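Yersinopine synthase (Yersinia pestis, PDB 6C4M) catalyses the NADPH-dependent reductive condensation of pyruvate with an aminobutanoate intermediate, the last step in making the metallophore yersinopine. Local coordinates at residues P261-A266 against Q281-T286; R339-E344 against Q354-V359; T256-P261 against E317-L322. All coordinates share one frame; numbering follows the deposited sequence.

Interaction 1 (P261-A266 against Q281-T286)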
loop_
_atom_site.group_PDB
_atom_site.type_symbol
_atom_site.label_atom_id
_atom_site.label_comp_id
_atom_site.label_asym_id
_atom_site.label_seq_id
_atom_site.Cartn_x
_atom_site.Cartn_y
_atom_site.Cartn_z
ATOM N N PRO A 261 -1.921 16.400 -10.973
ATOM C CA PRO A 261 -1.263 17.491 -10.229
ATOM C C PRO A 261 -0.847 17.065 -8.829
ATOM O O PRO A 261 0.262 17.391 -8.386
ATOM C CB PRO A 261 -2.316 18.609 -10.218
ATOM C CG PRO A 261 -3.063 18.394 -11.541
ATOM C CD PRO A 261 -3.173 16.866 -11.604
ATOM N N PRO A 262 -1.670 16.312 -8.097
ATOM C CA PRO A 262 -1.233 15.908 -6.741
ATOM C C PRO A 262 -0.017 15.002 -6.747
ATOM O O PRO A 262 0.869 15.137 -5.882
ATOM C CB PRO A 262 -2.464 15.196 -6.176
ATOM C CG PRO A 262 -3.599 15.766 -6.935
ATOM C CD PRO A 262 -3.078 15.985 -8.323
ATOM N N LEU A 263 0.047 14.075 -7.702
ATOM C CA LEU A 263 1.168 13.146 -7.799
ATOM C C LEU A 263 2.394 13.818 -8.398
ATOM O O LEU A 263 3.501 13.690 -7.871
ATOM C CB LEU A 263 0.765 11.938 -8.657
ATOM C CG LEU A 263 0.189 10.706 -7.962
ATOM C CD1 LEU A 263 -0.736 11.089 -6.829
ATOM C CD2 LEU A 263 -0.510 9.828 -8.989
ATOM N N ALA A 264 2.210 14.533 -9.501
ATOM C CA ALA A 264 3.334 15.053 -10.260
ATOM C C ALA A 264 3.946 16.276 -9.593
ATOM O O ALA A 264 5.109 16.599 -9.845
ATOM C CB ALA A 264 2.892 15.409 -11.694
ATOM N N LEU A 265 3.158 17.006 -8.810
ATOM C CA LEU A 265 3.599 18.243 -8.188
ATOM C C LEU A 265 3.869 18.073 -6.693
ATOM O O LEU A 265 4.086 19.061 -5.990
ATOM C CB LEU A 265 2.554 19.342 -8.427
ATOM C CG LEU A 265 2.153 19.638 -9.883
ATOM C CD1 LEU A 265 1.238 20.857 -9.912
ATOM C CD2 LEU A 265 3.379 19.878 -10.785
ATOM N N ALA A 266 3.850 16.849 -6.197
ATOM C CA ALA A 266 4.338 16.590 -4.848
ATOM C C ALA A 266 5.800 17.017 -4.707
ATOM O O ALA A 266 6.594 16.932 -5.650
ATOM C CB ALA A 266 4.197 15.114 -4.528
ATOM N N GLN A 281 12.179 8.211 -9.525
ATOM C CA GLN A 281 10.907 8.048 -8.833
ATOM C C GLN A 281 9.859 7.448 -9.777
ATOM O O GLN A 281 9.971 7.532 -11.007
ATOM C CB GLN A 281 10.387 9.399 -8.324
ATOM C CG GLN A 281 11.136 10.016 -7.173
ATOM C CD GLN A 281 10.724 9.419 -5.865
ATOM O OE1 GLN A 281 9.673 9.753 -5.307
ATOM N NE2 GLN A 281 11.526 8.500 -5.379
ATOM N N TYR A 282 8.811 6.876 -9.178
ATOM C CA TYR A 282 7.682 6.293 -9.905
ATOM C C TYR A 282 6.392 6.986 -9.498
ATOM O O TYR A 282 6.094 7.109 -8.307
ATOM C CB TYR A 282 7.598 4.788 -9.639
ATOM C CG TYR A 282 8.730 4.057 -10.314
ATOM C CD1 TYR A 282 9.982 3.967 -9.715
ATOM C CD2 TYR A 282 8.561 3.510 -11.574
ATOM C CE1 TYR A 282 11.021 3.321 -10.342
ATOM C CE2 TYR A 282 9.592 2.868 -12.209
ATOM C CZ TYR A 282 10.817 2.773 -11.590
ATOM O OH TYR A 282 11.845 2.130 -12.231
ATOM N N LEU A 283 5.611 7.399 -10.492
ATOM C CA LEU A 283 4.533 8.349 -10.250
ATOM C C LEU A 283 3.466 7.808 -9.309
ATOM O O LEU A 283 2.856 8.590 -8.569
ATOM C CB LEU A 283 3.900 8.755 -11.574
ATOM C CG LEU A 283 2.870 9.880 -11.506
ATOM C CD1 LEU A 283 3.489 11.189 -11.042
ATOM C CD2 LEU A 283 2.203 10.038 -12.878
ATOM N N TYR A 284 3.207 6.499 -9.323
ATOM C CA TYR A 284 2.089 5.941 -8.570
ATOM C C TYR A 284 2.536 5.158 -7.330
ATOM O O TYR A 284 1.686 4.684 -6.571
ATOM C CB TYR A 284 1.193 5.078 -9.509
ATOM C CG TYR A 284 0.466 5.899 -10.596
ATOM C CD1 TYR A 284 -0.722 6.563 -10.314
ATOM C CD2 TYR A 284 0.992 6.031 -11.892
ATOM C CE1 TYR A 284 -1.364 7.333 -11.276
ATOM C CE2 TYR A 284 0.354 6.788 -12.854
ATOM C CZ TYR A 284 -0.821 7.443 -12.547
ATOM O OH TYR A 284 -1.461 8.212 -13.503
ATOM N N LYS A 285 3.836 5.058 -7.059
ATOM C CA LYS A 285 4.306 4.289 -5.908
ATOM C C LYS A 285 4.264 5.123 -4.629
ATOM O O LYS A 285 4.280 6.356 -4.665
ATOM C CB LYS A 285 5.726 3.787 -6.133
ATOM C CG LYS A 285 5.851 2.803 -7.279
ATOM C CD LYS A 285 7.205 2.133 -7.216
ATOM C CE LYS A 285 7.363 1.115 -8.309
ATOM N NZ LYS A 285 8.801 0.805 -8.527
ATOM N N THR A 286 4.232 4.424 -3.490
ATOM C CA THR A 286 4.260 5.057 -2.175
ATOM C C THR A 286 5.675 5.512 -1.813
ATOM O O THR A 286 6.680 5.003 -2.316
ATOM C CB THR A 286 3.769 4.122 -1.061
ATOM O OG1 THR A 286 4.759 3.123 -0.818
ATOM C CG2 THR A 286 2.475 3.442 -1.383
#

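Interaction 2 (R339-E344 against Q354-V359)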
loop_
_atom_site.group_PDB
_atom_site.type_symbol
_atom_site.label_atom_id
_atom_site.label_comp_id
_atom_site.label_asym_id
_atom_site.label_seq_id
_atom_site.Cartn_x
_atom_site.Cartn_y
_atom_site.Cartn_z
ATOM N N ARG A 339 -18.082 -0.918 -1.925
ATOM C CA ARG A 339 -19.088 -0.230 -2.731
ATOM C C ARG A 339 -19.681 0.919 -1.946
ATOM O O ARG A 339 -20.048 1.943 -2.523
ATOM C CB ARG A 339 -20.220 -1.182 -3.178
ATOM C CG ARG A 339 -19.810 -2.273 -4.149
ATOM C CD ARG A 339 -19.067 -1.719 -5.336
ATOM N NE ARG A 339 -19.778 -0.608 -5.983
ATOM C CZ ARG A 339 -19.380 -0.032 -7.110
ATOM N NH1 ARG A 339 -18.313 -0.489 -7.756
ATOM N NH2 ARG A 339 -20.057 0.994 -7.595
ATOM N N ARG A 340 -19.791 0.775 -0.629
ATOM C CA ARG A 340 -20.236 1.909 0.169
ATOM C C ARG A 340 -19.304 3.108 -0.013
ATOM O O ARG A 340 -19.767 4.251 -0.128
ATOM C CB ARG A 340 -20.315 1.525 1.641
ATOM C CG ARG A 340 -20.981 2.591 2.518
ATOM C CD ARG A 340 -20.542 2.472 3.983
ATOM N NE ARG A 340 -20.216 3.800 4.515
ATOM C CZ ARG A 340 -19.051 4.174 5.022
ATOM N NH1 ARG A 340 -18.028 3.333 5.134
ATOM N NH2 ARG A 340 -18.921 5.418 5.453
ATOM N N TRP A 341 -17.986 2.880 -0.001
ATOM C CA TRP A 341 -17.060 4.005 -0.139
ATOM C C TRP A 341 -17.242 4.692 -1.502
ATOM O O TRP A 341 -17.203 5.922 -1.609
ATOM C CB TRP A 341 -15.615 3.522 0.064
ATOM C CG TRP A 341 -15.082 3.674 1.507
ATOM C CD1 TRP A 341 -15.724 4.244 2.577
ATOM C CD2 TRP A 341 -13.801 3.248 1.997
ATOM N NE1 TRP A 341 -14.917 4.209 3.687
ATOM C CE2 TRP A 341 -13.733 3.605 3.353
ATOM C CE3 TRP A 341 -12.700 2.616 1.409
ATOM C CZ2 TRP A 341 -12.611 3.338 4.136
ATOM C CZ3 TRP A 341 -11.597 2.371 2.169
ATOM C CH2 TRP A 341 -11.548 2.729 3.525
ATOM N N ILE A 342 -17.476 3.899 -2.539
ATOM C CA ILE A 342 -17.647 4.429 -3.887
ATOM C C ILE A 342 -18.933 5.238 -3.988
ATOM O O ILE A 342 -18.929 6.390 -4.442
ATOM C CB ILE A 342 -17.609 3.266 -4.886
ATOM C CG1 ILE A 342 -16.164 2.773 -4.998
ATOM C CG2 ILE A 342 -18.198 3.674 -6.268
ATOM C CD1 ILE A 342 -16.025 1.376 -5.586
ATOM N N ASP A 343 -20.050 4.649 -3.555
ATOM C CA ASP A 343 -21.355 5.281 -3.769
ATOM C C ASP A 343 -21.515 6.518 -2.914
ATOM O O ASP A 343 -22.202 7.460 -3.306
ATOM C CB ASP A 343 -22.522 4.326 -3.430
ATOM C CG ASP A 343 -22.550 3.081 -4.286
ATOM O OD1 ASP A 343 -22.021 3.138 -5.411
ATOM O OD2 ASP A 343 -23.105 2.052 -3.812
ATOM N N GLU A 344 -20.940 6.514 -1.721
ATOM C CA GLU A 344 -21.170 7.595 -0.778
ATOM C C GLU A 344 -20.009 8.574 -0.731
ATOM O O GLU A 344 -20.071 9.543 0.033
ATOM C CB GLU A 344 -21.452 7.013 0.621
ATOM C CG GLU A 344 -22.619 6.003 0.648
ATOM C CD GLU A 344 -22.992 5.506 2.060
ATOM O OE1 GLU A 344 -22.266 5.807 3.044
ATOM O OE2 GLU A 344 -24.026 4.800 2.184
ATOM N N GLN A 354 -10.074 10.572 2.190
ATOM C CA GLN A 354 -8.654 10.381 1.995
ATOM C C GLN A 354 -8.261 8.932 2.215
ATOM O O GLN A 354 -7.532 8.348 1.403
ATOM C CB GLN A 354 -7.890 11.325 2.926
ATOM C CG GLN A 354 -7.936 12.803 2.424
ATOM C CD GLN A 354 -7.392 13.769 3.465
ATOM O OE1 GLN A 354 -6.451 13.453 4.166
ATOM N NE2 GLN A 354 -8.026 14.916 3.603
ATOM N N TYR A 355 -8.714 8.339 3.323
ATOM C CA TYR A 355 -8.423 6.930 3.581
ATOM C C TYR A 355 -8.836 6.093 2.375
ATOM O O TYR A 355 -8.038 5.302 1.851
ATOM C CB TYR A 355 -9.137 6.480 4.872
ATOM C CG TYR A 355 -8.872 5.055 5.377
ATOM C CD1 TYR A 355 -7.804 4.303 4.916
ATOM C CD2 TYR A 355 -9.703 4.485 6.329
ATOM C CE1 TYR A 355 -7.584 3.037 5.374
ATOM C CE2 TYR A 355 -9.497 3.197 6.792
ATOM C CZ TYR A 355 -8.433 2.478 6.314
ATOM O OH TYR A 355 -8.184 1.214 6.797
ATOM N N ALA A 356 -10.052 6.331 1.859
ATOM C CA ALA A 356 -10.528 5.557 0.715
ATOM C C ALA A 356 -9.609 5.719 -0.486
ATOM O O ALA A 356 -9.280 4.730 -1.154
ATOM C CB ALA A 356 -11.958 5.948 0.358
ATOM N N LEU A 357 -9.138 6.952 -0.749
ATOM C CA LEU A 357 -8.257 7.171 -1.885
ATOM C C LEU A 357 -6.887 6.552 -1.681
ATOM O O LEU A 357 -6.308 6.017 -2.643
ATOM C CB LEU A 357 -8.139 8.668 -2.172
ATOM C CG LEU A 357 -9.378 9.309 -2.803
ATOM C CD1 LEU A 357 -9.301 10.852 -2.685
ATOM C CD2 LEU A 357 -9.492 8.870 -4.277
ATOM N N PHE A 358 -6.328 6.638 -0.444
ATOM C CA PHE A 358 -5.060 5.971 -0.175
ATOM C C PHE A 358 -5.201 4.477 -0.385
ATOM O O PHE A 358 -4.335 3.841 -0.999
ATOM C CB PHE A 358 -4.540 6.285 1.248
ATOM C CG PHE A 358 -3.185 5.698 1.505
ATOM C CD1 PHE A 358 -3.057 4.384 1.899
ATOM C CD2 PHE A 358 -2.040 6.438 1.282
ATOM C CE1 PHE A 358 -1.807 3.820 2.100
ATOM C CE2 PHE A 358 -0.799 5.888 1.497
ATOM C CZ PHE A 358 -0.692 4.565 1.904
ATOM N N VAL A 359 -6.314 3.901 0.062
ATOM C CA VAL A 359 -6.507 2.467 -0.137
ATOM C C VAL A 359 -6.590 2.170 -1.626
ATOM O O VAL A 359 -5.947 1.236 -2.134
ATOM C CB VAL A 359 -7.748 1.962 0.634
ATOM C CG1 VAL A 359 -8.023 0.511 0.302
ATOM C CG2 VAL A 359 -7.533 2.059 2.134
#

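Interaction 3 (T256-P261 against E317-L322)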
loop_
_atom_site.group_PDB
_atom_site.type_symbol
_atom_site.label_atom_id
_atom_site.label_comp_id
_atom_site.label_asym_id
_atom_site.label_seq_id
_atom_site.Cartn_x
_atom_site.Cartn_y
_atom_site.Cartn_z
ATOM N N THR A 256 -6.976 13.017 -15.807
ATOM C CA THR A 256 -5.650 13.557 -15.528
ATOM C C THR A 256 -5.720 14.899 -14.832
ATOM O O THR A 256 -4.788 15.251 -14.114
ATOM C CB THR A 256 -4.800 13.697 -16.788
ATOM O OG1 THR A 256 -5.437 14.617 -17.686
ATOM C CG2 THR A 256 -4.601 12.332 -17.453
ATOM N N ASN A 257 -6.800 15.653 -15.002
ATOM C CA ASN A 257 -6.903 16.907 -14.261
ATOM C C ASN A 257 -7.000 16.675 -12.765
ATOM O O ASN A 257 -6.592 17.543 -11.986
ATOM C CB ASN A 257 -8.110 17.713 -14.716
ATOM C CG ASN A 257 -7.969 18.238 -16.154
ATOM O OD1 ASN A 257 -7.851 17.455 -17.095
ATOM N ND2 ASN A 257 -7.963 19.568 -16.316
ATOM N N TYR A 258 -7.565 15.537 -12.349
ATOM C CA TYR A 258 -7.720 15.207 -10.934
ATOM C C TYR A 258 -6.468 14.561 -10.355
ATOM O O TYR A 258 -6.089 14.865 -9.221
ATOM C CB TYR A 258 -8.910 14.254 -10.739
ATOM C CG TYR A 258 -10.237 14.877 -11.082
ATOM C CD1 TYR A 258 -10.935 15.618 -10.144
ATOM C CD2 TYR A 258 -10.778 14.746 -12.356
ATOM C CE1 TYR A 258 -12.168 16.192 -10.467
ATOM C CE2 TYR A 258 -12.000 15.320 -12.690
ATOM C CZ TYR A 258 -12.680 16.062 -11.742
ATOM O OH TYR A 258 -13.905 16.653 -12.038
ATOM N N VAL A 259 -5.829 13.668 -11.106
ATOM C CA VAL A 259 -4.838 12.750 -10.557
ATOM C C VAL A 259 -3.413 13.259 -10.738
ATOM O O VAL A 259 -2.571 13.095 -9.851
ATOM C CB VAL A 259 -5.012 11.366 -11.211
ATOM C CG1 VAL A 259 -3.902 10.403 -10.828
ATOM C CG2 VAL A 259 -6.341 10.807 -10.825
ATOM N N HIS A 260 -3.098 13.810 -11.900
ATOM C CA HIS A 260 -1.718 14.219 -12.159
ATOM C C HIS A 260 -1.216 15.302 -11.226
ATOM O O HIS A 260 -0.072 15.182 -10.747
ATOM C CB HIS A 260 -1.563 14.644 -13.622
ATOM C CG HIS A 260 -1.379 13.489 -14.545
ATOM N ND1 HIS A 260 -1.034 13.628 -15.875
ATOM C CD2 HIS A 260 -1.552 12.162 -14.335
ATOM C CE1 HIS A 260 -0.978 12.430 -16.436
ATOM N NE2 HIS A 260 -1.296 11.527 -15.525
ATOM N N PRO A 261 -1.921 16.400 -10.973
ATOM C CA PRO A 261 -1.263 17.491 -10.229
ATOM C C PRO A 261 -0.847 17.065 -8.829
ATOM O O PRO A 261 0.262 17.391 -8.386
ATOM C CB PRO A 261 -2.316 18.609 -10.218
ATOM C CG PRO A 261 -3.063 18.394 -11.541
ATOM C CD PRO A 261 -3.173 16.866 -11.604
ATOM N N GLU A 317 -22.561 20.223 -12.334
ATOM C CA GLU A 317 -22.464 19.342 -11.186
ATOM C C GLU A 317 -21.090 18.693 -11.139
ATOM O O GLU A 317 -20.531 18.320 -12.179
ATOM C CB GLU A 317 -23.557 18.262 -11.265
ATOM C CG GLU A 317 -24.944 18.749 -10.897
ATOM C CD GLU A 317 -25.190 18.722 -9.382
ATOM O OE1 GLU A 317 -24.213 18.543 -8.617
ATOM O OE2 GLU A 317 -26.362 18.867 -8.953
ATOM N N GLU A 318 -20.559 18.537 -9.924
ATOM C CA GLU A 318 -19.300 17.831 -9.740
ATOM C C GLU A 318 -19.495 16.343 -9.968
ATOM O O GLU A 318 -20.591 15.814 -9.835
ATOM C CB GLU A 318 -18.721 18.077 -8.344
ATOM C CG GLU A 318 -19.466 17.424 -7.169
ATOM C CD GLU A 318 -20.743 18.157 -6.784
ATOM O OE1 GLU A 318 -21.242 18.992 -7.577
ATOM O OE2 GLU A 318 -21.258 17.898 -5.686
ATOM N N ILE A 319 -18.405 15.666 -10.323
ATOM C CA ILE A 319 -18.410 14.209 -10.426
ATOM C C ILE A 319 -18.247 13.576 -9.041
ATOM O O ILE A 319 -17.922 14.269 -8.074
ATOM C CB ILE A 319 -17.295 13.719 -11.368
ATOM C CG1 ILE A 319 -15.914 13.836 -10.714
ATOM C CG2 ILE A 319 -17.334 14.507 -12.683
ATOM C CD1 ILE A 319 -14.786 13.272 -11.574
ATOM N N ASN A 320 -18.515 12.271 -8.954
ATOM C CA ASN A 320 -18.075 11.405 -7.857
ATOM C C ASN A 320 -16.701 10.865 -8.230
ATOM O O ASN A 320 -16.584 9.941 -9.044
ATOM C CB ASN A 320 -19.078 10.275 -7.657
ATOM C CG ASN A 320 -18.657 9.297 -6.536
ATOM O OD1 ASN A 320 -17.482 9.203 -6.195
ATOM N ND2 ASN A 320 -19.625 8.541 -6.007
ATOM N N LEU A 321 -15.650 11.445 -7.638
ATOM C CA LEU A 321 -14.291 11.104 -8.047
ATOM C C LEU A 321 -14.009 9.617 -7.886
ATOM O O LEU A 321 -13.489 8.968 -8.801
ATOM C CB LEU A 321 -13.283 11.934 -7.256
ATOM C CG LEU A 321 -11.822 11.562 -7.513
ATOM C CD1 LEU A 321 -11.430 11.745 -8.977
ATOM C CD2 LEU A 321 -10.924 12.378 -6.592
ATOM N N LEU A 322 -14.346 9.050 -6.732
ATOM C CA LEU A 322 -13.967 7.665 -6.483
ATOM C C LEU A 322 -14.761 6.703 -7.382
ATOM O O LEU A 322 -14.187 5.774 -7.970
ATOM C CB LEU A 322 -14.138 7.344 -4.983
ATOM C CG LEU A 322 -13.670 5.955 -4.562
ATOM C CD1 LEU A 322 -12.195 5.682 -4.920
ATOM C CD2 LEU A 322 -13.936 5.666 -3.066
HETATM O O HOH W 1 -15.871 17.252 -10.438
#

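Interaction 1 (P261-A266 against Q281-T286)
The phenol ring of Tyr284 meets Leu263 obliquely, the methyl CD2 of Leu263 lying 3.5 Å from ring atom CE1 of Tyr284 and equally close to CD1, while the two side chains cross at about a right angle. Over one face of the same ring, displaced toward the rim, sits CG of Leu283, the residue just before it, and Phe381 joins the ring in an edge-to-face pair. Tyr284 reaches the helix although its CB points away from it: with CG anti to the carbonyl carbon, chi1 of -67° folds the ring back so that its CD1-CE1 side reaches CD2 of Leu263.

Leu283 supplies the second point of contact. Its CG stands anti to the backbone N (chi1 -173°), which brings methyl CD1 to 3.7 Å from CB of Leu263. The same methyl lies 3.9 Å from the backbone N of Ala264 and 4.3 Å from its CB, so it rests at the junction of the two residues. CG of Leu263 also comes to 3.5 Å from the carbonyl O of Leu283.

Leu263 belongs to the last turn of helix 255-264, closed by the bond from Leu265 N to Pro261 O (3.0 Å), whereas Leu283 and Tyr284 are the central residues of a type I beta turn from Tyr282 to Lys285. Val296 of helix 294-313 also packs on Leu263, and Val402 of helix 401-419 on Ala264. The side chain of Tyr284 lies about 4 Å from that of His260, the inferred proton donor and acceptor, and about 9 Å from NADP.

Close to His260, the turn is thus held to the helix end by van der Waals contact, including one against the buried carbonyl O of Leu283, which has no polar partner in the model.

Interaction 2 (R339-E344 against Q354-V359)
The indole NE1 of Trp341, whose ring lies against Ala356, is hydrogen-bonded to OE2 of Glu352, an oxygen that is also salt-bridged to NH2 of Arg340. Arg340 in turn gives its NE to OE1 of Glu344, one turn on, at 3.2 Å; the bond is bent and meets the carboxylate from above its plane.

With its N-H so engaged, the indole of Trp341 turns its six-membered ring to helix 350-364. CB of Ala356 lies over one face, 3.9 Å from the centroid of that ring and 25° off its normal, a CH-pi contact whose shortest approach is 3.6 Å to CE3 of Trp341. The far end of the indole runs edge-first onto a face of Tyr355, making a T-shaped pair with centroids 5.1 Å apart and planes at 69°. The Tyr355 ring stands there because its CG is anti to the backbone N. At the indole edge, near its plane, CG2 of Val359 is 4.1 Å from CZ3 of Trp341.

One large aromatic plate therefore bridges two helices whose axes stay 10.8 Å apart and cross at -120°, with small Ala356 at the nearest point. The second subunit also borders the contact: its Tyr355 meets Tyr355 of this chain, and its Pro294 packs on Trp341. Within the chain, helix 321-329 packs against both helices, through Ile342 and Leu357, and helix 294-313 adjoins Gln354 and Leu357.

Interaction 3 (T256-P261 against E317-L322)
Tyr258 and Ile319 face each other from opposite directions, each set by its first torsion: CG of Tyr258 stands anti to the carbonyl carbon (chi1 -65°), and Ile319 holds CG1 between its backbone N and carbonyl carbon (chi1 74°), from where the chain extends to CD1. Here helix 255-264, which bears the inferred catalytic His260, packs against the start of helix 321-329, whose N-cap residue is Asn320.

CD1 of Ile319 lies 3.5 Å from CZ of Tyr258 and meets the ring obliquely at its phenol end. At the other end of the ring, CD1 of Leu321 is 4.0 Å from CG of Tyr258 and about as near to CB, the two side chains sliding past each other in opposite directions. Two branched side chains thus share the length of one tyrosine, while Tyr307 of helix 294-313 joins that ring in an edge-to-face pair.

The cap lies between the two residues that touch the tyrosine. OD1 of Asn320 accepts from the backbone N of Arg323, and its ND2 bonds to the carbonyl O of Ile342, which links the start of this helix to helix 339-344.

The phenol OH of Tyr258 is hydrogen-bonded to the carbonyl O of Arg252, and it also lies 2.6 Å from a water that accepts a hydrogen bond from the backbone N of Ile319 at 3.0 Å.

All three contacts are buried, but at different depths and beside different neighbours. Interactions 1 and 3 share helix 255-264 and Pro261, and interaction 1 is nested in the chain loop that interaction 3 closes. Interaction 3 contains the inferred catalytic His260 in one segment, and Tyr284 of interaction 1 packs near it; interaction 1 has no polar bond between its segments, while interaction 3 has a water bridge. Interaction 2, centred about 25 Å from the chain centre against 13 Å for interaction 3, borders the second subunit and relies on aromatic pairing. Leu322 packing on Ala356 ties its helices to the start of helix 321-329, which packs on helix 255-264.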